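Ice-binding protein (Flavobacteriaceae bacterium, PDB 5UYT) probably binds to the surface of ice crystals and so restrains their growth, giving its Antarctic bacterium antifreeze activity. Local coordinates at residues L218-C223 and T272-L277; A62-A67 and R184-T189; A299-N304 and Y312-A317. One frame throughout, in Å; residues are numbered along the deposited sequence.

Contact 1: L218-C223 and T272-L277; sequences LGTVVC and TAQAAL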
# COMPACT_ATOMS: atom_id res chain seq x y z
N LEU A 218 -9.75 15.39 -15.82
CA LEU A 218 -10.03 14.62 -17.04
C LEU A 218 -10.79 15.42 -18.13
O LEU A 218 -10.94 14.92 -19.25
CB LEU A 218 -10.77 13.31 -16.73
CG LEU A 218 -10.03 12.33 -15.80
CD1 LEU A 218 -10.92 11.13 -15.54
CD2 LEU A 218 -8.69 11.90 -16.40
N GLY A 219 -11.25 16.64 -17.83
CA GLY A 219 -12.14 17.34 -18.78
C GLY A 219 -13.27 16.45 -19.31
O GLY A 219 -13.92 15.74 -18.53
N THR A 220 -13.50 16.48 -20.62
CA THR A 220 -14.67 15.80 -21.19
C THR A 220 -14.48 14.28 -21.25
O THR A 220 -15.45 13.53 -21.36
CB THR A 220 -15.05 16.32 -22.60
OG1 THR A 220 -13.99 15.97 -23.52
CG2 THR A 220 -15.24 17.84 -22.61
N VAL A 221 -13.24 13.82 -21.13
CA VAL A 221 -12.99 12.38 -21.18
C VAL A 221 -13.54 11.65 -19.92
O VAL A 221 -13.70 10.41 -19.92
CB VAL A 221 -11.52 12.05 -21.62
CG1 VAL A 221 -10.65 11.81 -20.42
CG2 VAL A 221 -11.52 10.80 -22.50
N VAL A 222 -13.95 12.42 -18.89
CA VAL A 222 -14.70 11.86 -17.74
C VAL A 222 -16.03 11.20 -18.18
O VAL A 222 -16.53 10.29 -17.50
CB VAL A 222 -15.00 12.92 -16.62
CG1 VAL A 222 -16.17 13.81 -16.99
CG2 VAL A 222 -15.25 12.23 -15.28
N CYS A 223 -16.55 11.62 -19.33
CA CYS A 223 -17.79 11.04 -19.87
C CYS A 223 -17.58 9.81 -20.71
O CYS A 223 -18.57 9.21 -21.13
CB CYS A 223 -18.58 12.09 -20.68
SG CYS A 223 -19.18 13.43 -19.62
N THR A 272 -15.30 13.23 -29.80
CA THR A 272 -14.06 12.44 -29.76
C THR A 272 -12.83 13.36 -29.91
O THR A 272 -11.79 13.08 -29.32
CB THR A 272 -14.01 11.30 -30.80
OG1 THR A 272 -13.96 11.84 -32.12
CG2 THR A 272 -15.22 10.35 -30.64
N ALA A 273 -12.95 14.45 -30.69
CA ALA A 273 -11.82 15.37 -30.87
C ALA A 273 -11.48 16.06 -29.54
O ALA A 273 -10.29 16.16 -29.18
CB ALA A 273 -12.10 16.39 -31.99
N GLN A 274 -12.51 16.48 -28.81
CA GLN A 274 -12.31 17.16 -27.52
C GLN A 274 -11.81 16.19 -26.47
O GLN A 274 -10.93 16.54 -25.64
CB GLN A 274 -13.60 17.86 -27.05
CG GLN A 274 -13.42 18.64 -25.74
CD GLN A 274 -12.45 19.81 -25.87
OE1 GLN A 274 -12.44 20.53 -26.85
NE2 GLN A 274 -11.62 20.01 -24.85
N ALA A 275 -12.36 14.97 -26.49
CA ALA A 275 -11.88 13.92 -25.59
C ALA A 275 -10.39 13.62 -25.84
O ALA A 275 -9.64 13.41 -24.89
CB ALA A 275 -12.71 12.66 -25.71
N ALA A 276 -9.97 13.57 -27.10
CA ALA A 276 -8.55 13.27 -27.40
C ALA A 276 -7.62 14.34 -26.81
O ALA A 276 -6.55 14.02 -26.27
CB ALA A 276 -8.32 13.14 -28.91
N LEU A 277 -8.00 15.60 -26.94
CA LEU A 277 -7.19 16.71 -26.38
C LEU A 277 -7.10 16.56 -24.86
O LEU A 277 -6.02 16.68 -24.25
CB LEU A 277 -7.79 18.08 -26.76
CG LEU A 277 -7.70 18.43 -28.25
CD1 LEU A 277 -8.41 19.76 -28.56
CD2 LEU A 277 -6.24 18.55 -28.72
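Val221, in a short 3-10 turn spanning 220-223, comes up against Ala275 on the helix 270-288, the two CA atoms 4.8 Å apart. That is close for two backbones, consistent with the small alanine on the helix side. The turn closes with Cys223 N bonded to Thr220 O at 3.0 Å, after weaker links from Val221 N to Leu218 O and from Val222 N to Gly219 O. Gly219 enters the turn with a positive phi of 47°, a value that favours glycine.

Two side chains of the turn face the helix. Val221 sets its CG2 methyl 3.9 Å from Ala275 CB, an apolar touch on the buried side. Thr220 lies nearer the solvent and crosses Gln274 at about a right angle: its OG1 sits 3.5 Å from Gln274 CG and its CG2 lies 3.7 Å from the same carbon. Gln274 CG is anti to its own N (chi1 -177°), and the chain then bends at chi2 (64°), a bend that turns the amide aside and leaves CG to meet the threonine. Thr220 OG1 also stands 3.5 Å from Ala275 N, but this is not a hydrogen bond; OG1 is bonded to a residue flanking the segments.

A polar tie from turn to helix runs from Thr220 N to Asp278 OD2. The weak bond from Gln274 NE2 to Asp278 OD1 is made within the helix. On the inner side, Ala275 also packs on Tyr224 and Phe227 of the strand 224-228, while Val221 touches Leu403. The turn ends at Cys223, disulfide-bonded to Cys422. Here the loop between the strands 198-200 and 224-228 is laid against the long helix that flanks the right-handed beta-helix, an element characteristic of this ice-binding family.

Contact 2: A62-A67 and R184-T189; sequences ADLLIA and RALSTT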
# COMPACT_ATOMS: atom_id res chain seq x y z
N ALA A 62 19.01 9.22 14.93
CA ALA A 62 19.06 10.20 16.01
C ALA A 62 17.75 10.23 16.79
O ALA A 62 17.78 10.27 18.02
CB ALA A 62 19.41 11.59 15.48
N ASP A 63 16.62 10.18 16.07
CA ASP A 63 15.32 10.23 16.72
C ASP A 63 14.97 8.93 17.45
O ASP A 63 14.24 8.96 18.45
CB ASP A 63 14.22 10.63 15.73
CG ASP A 63 14.38 12.08 15.26
OD1 ASP A 63 15.18 12.81 15.89
OD2 ASP A 63 13.73 12.47 14.27
N LEU A 64 15.51 7.80 16.97
CA LEU A 64 15.29 6.51 17.65
C LEU A 64 16.00 6.54 19.02
O LEU A 64 15.47 6.05 20.02
CB LEU A 64 15.78 5.31 16.83
CG LEU A 64 15.66 3.92 17.49
CD1 LEU A 64 14.22 3.63 17.91
CD2 LEU A 64 16.16 2.81 16.57
N LEU A 65 17.20 7.12 19.03
CA LEU A 65 17.96 7.33 20.28
C LEU A 65 17.17 8.15 21.30
O LEU A 65 17.02 7.74 22.47
CB LEU A 65 19.30 7.97 19.98
CG LEU A 65 20.20 8.16 21.21
CD1 LEU A 65 20.59 6.83 21.84
CD2 LEU A 65 21.43 8.97 20.80
N ILE A 66 16.66 9.31 20.87
CA ILE A 66 15.80 10.17 21.70
C ILE A 66 14.57 9.41 22.25
O ILE A 66 14.28 9.51 23.46
CB ILE A 66 15.35 11.43 20.92
CG1 ILE A 66 16.53 12.37 20.68
CG2 ILE A 66 14.25 12.17 21.68
CD1 ILE A 66 16.26 13.38 19.58
N ALA A 67 13.87 8.68 21.36
CA ALA A 67 12.76 7.79 21.73
C ALA A 67 13.18 6.76 22.79
O ALA A 67 12.48 6.60 23.81
CB ALA A 67 12.18 7.08 20.50
N ARG A 184 6.30 -1.37 14.56
CA ARG A 184 7.60 -1.15 13.93
C ARG A 184 8.62 -2.05 14.60
O ARG A 184 8.49 -2.35 15.80
CB ARG A 184 8.03 0.32 14.11
CG ARG A 184 7.15 1.33 13.37
CD ARG A 184 7.54 2.77 13.75
NE ARG A 184 6.70 3.76 13.06
CZ ARG A 184 5.60 4.32 13.57
NH1 ARG A 184 5.19 4.00 14.79
NH2 ARG A 184 4.89 5.21 12.85
N ALA A 185 9.62 -2.49 13.83
CA ALA A 185 10.81 -3.13 14.40
C ALA A 185 11.97 -2.16 14.22
O ALA A 185 12.38 -1.86 13.10
CB ALA A 185 11.09 -4.49 13.74
N LEU A 186 12.44 -1.64 15.35
CA LEU A 186 13.48 -0.61 15.40
C LEU A 186 14.61 -1.08 16.31
O LEU A 186 14.35 -1.42 17.46
CB LEU A 186 12.88 0.68 15.97
CG LEU A 186 11.59 1.23 15.35
CD1 LEU A 186 11.05 2.37 16.21
CD2 LEU A 186 11.83 1.70 13.92
N SER A 187 15.84 -1.06 15.80
CA SER A 187 17.03 -1.36 16.62
C SER A 187 18.00 -0.17 16.70
O SER A 187 18.30 0.46 15.68
CB SER A 187 17.78 -2.58 16.09
OG SER A 187 19.03 -2.77 16.80
N THR A 188 18.53 0.10 17.90
CA THR A 188 19.53 1.16 18.11
C THR A 188 20.93 0.74 17.65
O THR A 188 21.81 1.58 17.58
CB THR A 188 19.63 1.58 19.59
OG1 THR A 188 19.94 0.43 20.37
CG2 THR A 188 18.31 2.16 20.07
N THR A 189 21.12 -0.56 17.43
CA THR A 189 22.16 -1.17 16.56
C THR A 189 21.98 -2.68 16.73
O THR A 189 21.78 -3.17 17.86
CB THR A 189 23.69 -0.72 16.71
OG1 THR A 189 24.51 -1.79 17.17
CG2 THR A 189 23.92 0.53 17.51
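Leu64 makes this a buried helix-on-strand contact: the helix 55-73 drops one leucine onto the end of the strand 180-187, where the chain leaves the strand through Ser187 and Thr188. The leucine's two methyls reach different parts of the strand. CD1 lies over the strand side chain, 3.8 Å from both Leu186 CB and Leu186 CD1, while CD2 comes down chiefly on the backbone, 3.3 Å from Ser187 O. With CG anti to the backbone N (chi1 177°), the branch extends away from the helix and brings both methyls to the strand.

Such packing belongs to the ice-binding-like fold, in which a long helix runs alongside a right-handed beta-helix; here it covers one flank of the first domain, and Phe15 of the neighbouring strand 12-16 joins Leu64 and Leu186 in the same apolar layer. With an alanine here in place of Leu64, both methyls go and a gap is likely to open between helix and strand, with Leu186 and Thr188 losing their apolar contact from the helix.

Thr188 crosses Leu64 at about a right angle and offers its methyl, CG2 standing 4.1 Å from Leu64 CG. Its hydroxyl is engaged with Asn169 OD1 and Asn170 N, which ties the strand's exit to an adjoining loop. Ser187, whose CB is directed away from the helix, hydrogen-bonds Ala171 O through OG.

Contact 3: A299-N304 and Y312-A317; sequences AAFGQN and YLLNAA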
# COMPACT_ATOMS: atom_id res chain seq x y z
N ALA A 299 7.60 -6.88 -12.29
CA ALA A 299 7.20 -8.23 -12.73
C ALA A 299 6.43 -8.98 -11.65
O ALA A 299 5.71 -9.94 -11.96
CB ALA A 299 8.43 -9.04 -13.15
N ALA A 300 6.55 -8.53 -10.40
CA ALA A 300 5.97 -9.23 -9.24
C ALA A 300 4.78 -8.46 -8.60
O ALA A 300 4.35 -8.77 -7.50
CB ALA A 300 7.09 -9.48 -8.21
N PHE A 301 4.26 -7.47 -9.32
CA PHE A 301 3.16 -6.62 -8.82
C PHE A 301 1.91 -7.48 -8.54
O PHE A 301 1.65 -8.45 -9.24
CB PHE A 301 2.88 -5.53 -9.90
CG PHE A 301 1.89 -4.47 -9.50
CD1 PHE A 301 2.17 -3.55 -8.47
CD2 PHE A 301 0.69 -4.34 -10.22
CE1 PHE A 301 1.22 -2.54 -8.17
CE2 PHE A 301 -0.23 -3.34 -9.94
CZ PHE A 301 0.02 -2.44 -8.90
N GLY A 302 1.14 -7.09 -7.53
CA GLY A 302 0.00 -7.91 -7.09
C GLY A 302 0.43 -8.76 -5.91
O GLY A 302 1.12 -8.29 -4.99
N GLN A 303 0.01 -10.01 -5.92
CA GLN A 303 0.35 -10.96 -4.85
C GLN A 303 -0.02 -10.39 -3.49
O GLN A 303 0.75 -10.54 -2.53
CB GLN A 303 1.84 -11.31 -4.88
CG GLN A 303 2.31 -11.90 -6.20
CD GLN A 303 3.71 -12.43 -6.05
OE1 GLN A 303 3.91 -13.50 -5.52
NE2 GLN A 303 4.69 -11.63 -6.43
N ASN A 304 -1.18 -9.74 -3.43
CA ASN A 304 -1.73 -9.19 -2.20
C ASN A 304 -0.95 -7.98 -1.65
O ASN A 304 -1.00 -7.68 -0.44
CB ASN A 304 -1.92 -10.32 -1.16
CG ASN A 304 -2.55 -11.55 -1.78
OD1 ASN A 304 -1.97 -12.64 -1.77
ND2 ASN A 304 -3.70 -11.38 -2.36
N TYR A 312 2.97 6.37 -7.19
CA TYR A 312 3.92 5.25 -7.26
C TYR A 312 4.53 5.19 -8.63
O TYR A 312 3.88 5.57 -9.62
CB TYR A 312 3.18 3.93 -7.03
CG TYR A 312 2.72 3.80 -5.61
CD1 TYR A 312 3.61 3.38 -4.60
CD2 TYR A 312 1.40 4.14 -5.24
CE1 TYR A 312 3.19 3.27 -3.28
CE2 TYR A 312 0.98 4.03 -3.91
CZ TYR A 312 1.88 3.59 -2.94
OH TYR A 312 1.52 3.48 -1.60
N LEU A 313 5.76 4.68 -8.71
CA LEU A 313 6.41 4.37 -10.00
C LEU A 313 6.71 2.87 -10.07
O LEU A 313 7.35 2.30 -9.16
CB LEU A 313 7.73 5.15 -10.17
CG LEU A 313 8.54 4.77 -11.42
CD1 LEU A 313 7.83 5.11 -12.73
CD2 LEU A 313 9.92 5.42 -11.34
N LEU A 314 6.24 2.23 -11.13
CA LEU A 314 6.73 0.91 -11.51
C LEU A 314 7.57 1.15 -12.77
O LEU A 314 7.01 1.44 -13.83
CB LEU A 314 5.54 -0.02 -11.80
CG LEU A 314 4.77 -0.44 -10.53
CD1 LEU A 314 3.30 -0.54 -10.87
CD2 LEU A 314 5.27 -1.78 -10.01
N ASN A 315 8.90 1.03 -12.66
CA ASN A 315 9.80 1.53 -13.72
C ASN A 315 10.12 0.51 -14.85
O ASN A 315 11.21 0.55 -15.44
CB ASN A 315 11.09 2.11 -13.13
CG ASN A 315 11.78 3.08 -14.09
OD1 ASN A 315 11.10 3.80 -14.85
ND2 ASN A 315 13.10 3.10 -14.10
N ALA A 316 9.16 -0.38 -15.15
CA ALA A 316 9.31 -1.43 -16.17
C ALA A 316 7.94 -1.94 -16.53
O ALA A 316 6.96 -1.60 -15.87
CB ALA A 316 10.16 -2.60 -15.63
N ALA A 317 7.88 -2.78 -17.57
CA ALA A 317 6.64 -3.52 -17.86
C ALA A 317 6.15 -4.17 -16.57
O ALA A 317 6.96 -4.74 -15.80
CB ALA A 317 6.91 -4.59 -18.90
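One face of the Phe301 ring carries a methyl of Leu314: CD1 stands 4.1 Å from the ring centroid and 17° off the ring normal, a CH-pi contact. The methyl is shifted toward the rim, on the side of CD1 and CE1 of the phenylalanine, each 4.0 Å away. The second methyl, Leu314 CD2, lies on the same side of the ring, out past its rim, 3.9 Å from Phe301 CD1. The two side chains cross at about a right angle. Phe301 CG is anti to the backbone N (chi1 -173°), which sends the ring from its loop toward the strand 311-314; from there Leu314 reaches back with both branches. Around them, Leu295 touches both side chains, while Thr318, Leu320 and Val324 also pack on Phe301.

The loop that presents the ring has its own brace. Gln303 NE2 gives a nearly straight hydrogen bond to Ala300 O (3.1 Å, 168° at the hydrogen), closing the backbone round Phe301 and Gly302. The oxygen lies close to the plane of the glutamine's amide, although the donor is tilted from the carbonyl plane of Ala300. At Gly302 a side chain would jam against the preceding carbonyl oxygen. Phe301 and Gln303 are bonded through the backbone to Asn321, and Asn304 to Lys323, in the neighbouring coil.

The buried heart of the contact is apolar, a methyl over an aromatic face, as suits the hydrocarbon interior of a beta-helix; Ala299 N and Ala317 O approach only loosely, at 4.2 Å, on the more exposed rim. Shape and dispersion bind loop to strand, while polar bonds within the loop and to the neighbouring coil fix its course.

Along the chain the order is contact 2, contact 1, contact 3, each closing before the next opens. Contact 2 belongs to the first ice-binding-like domain and contact 3 to the second; contact 1 joins the loop before the strand 224-228 to helix 270-288. Contacts 1 and 2 lie on opposite sides of the chain's centre, their centres 51 Å apart, and contact 3 is nearer the middle, with centres 28 Å from contact 1 and 31 Å from contact 2. None touches another. Contacts 1 and 2 each use a flanking helix, 270-288 and 55-73, whereas contact 3 packs a loop against a strand, partly in the beta-helix interior. The two domains repeat one helix-beside-solenoid plan within a single elongated chain.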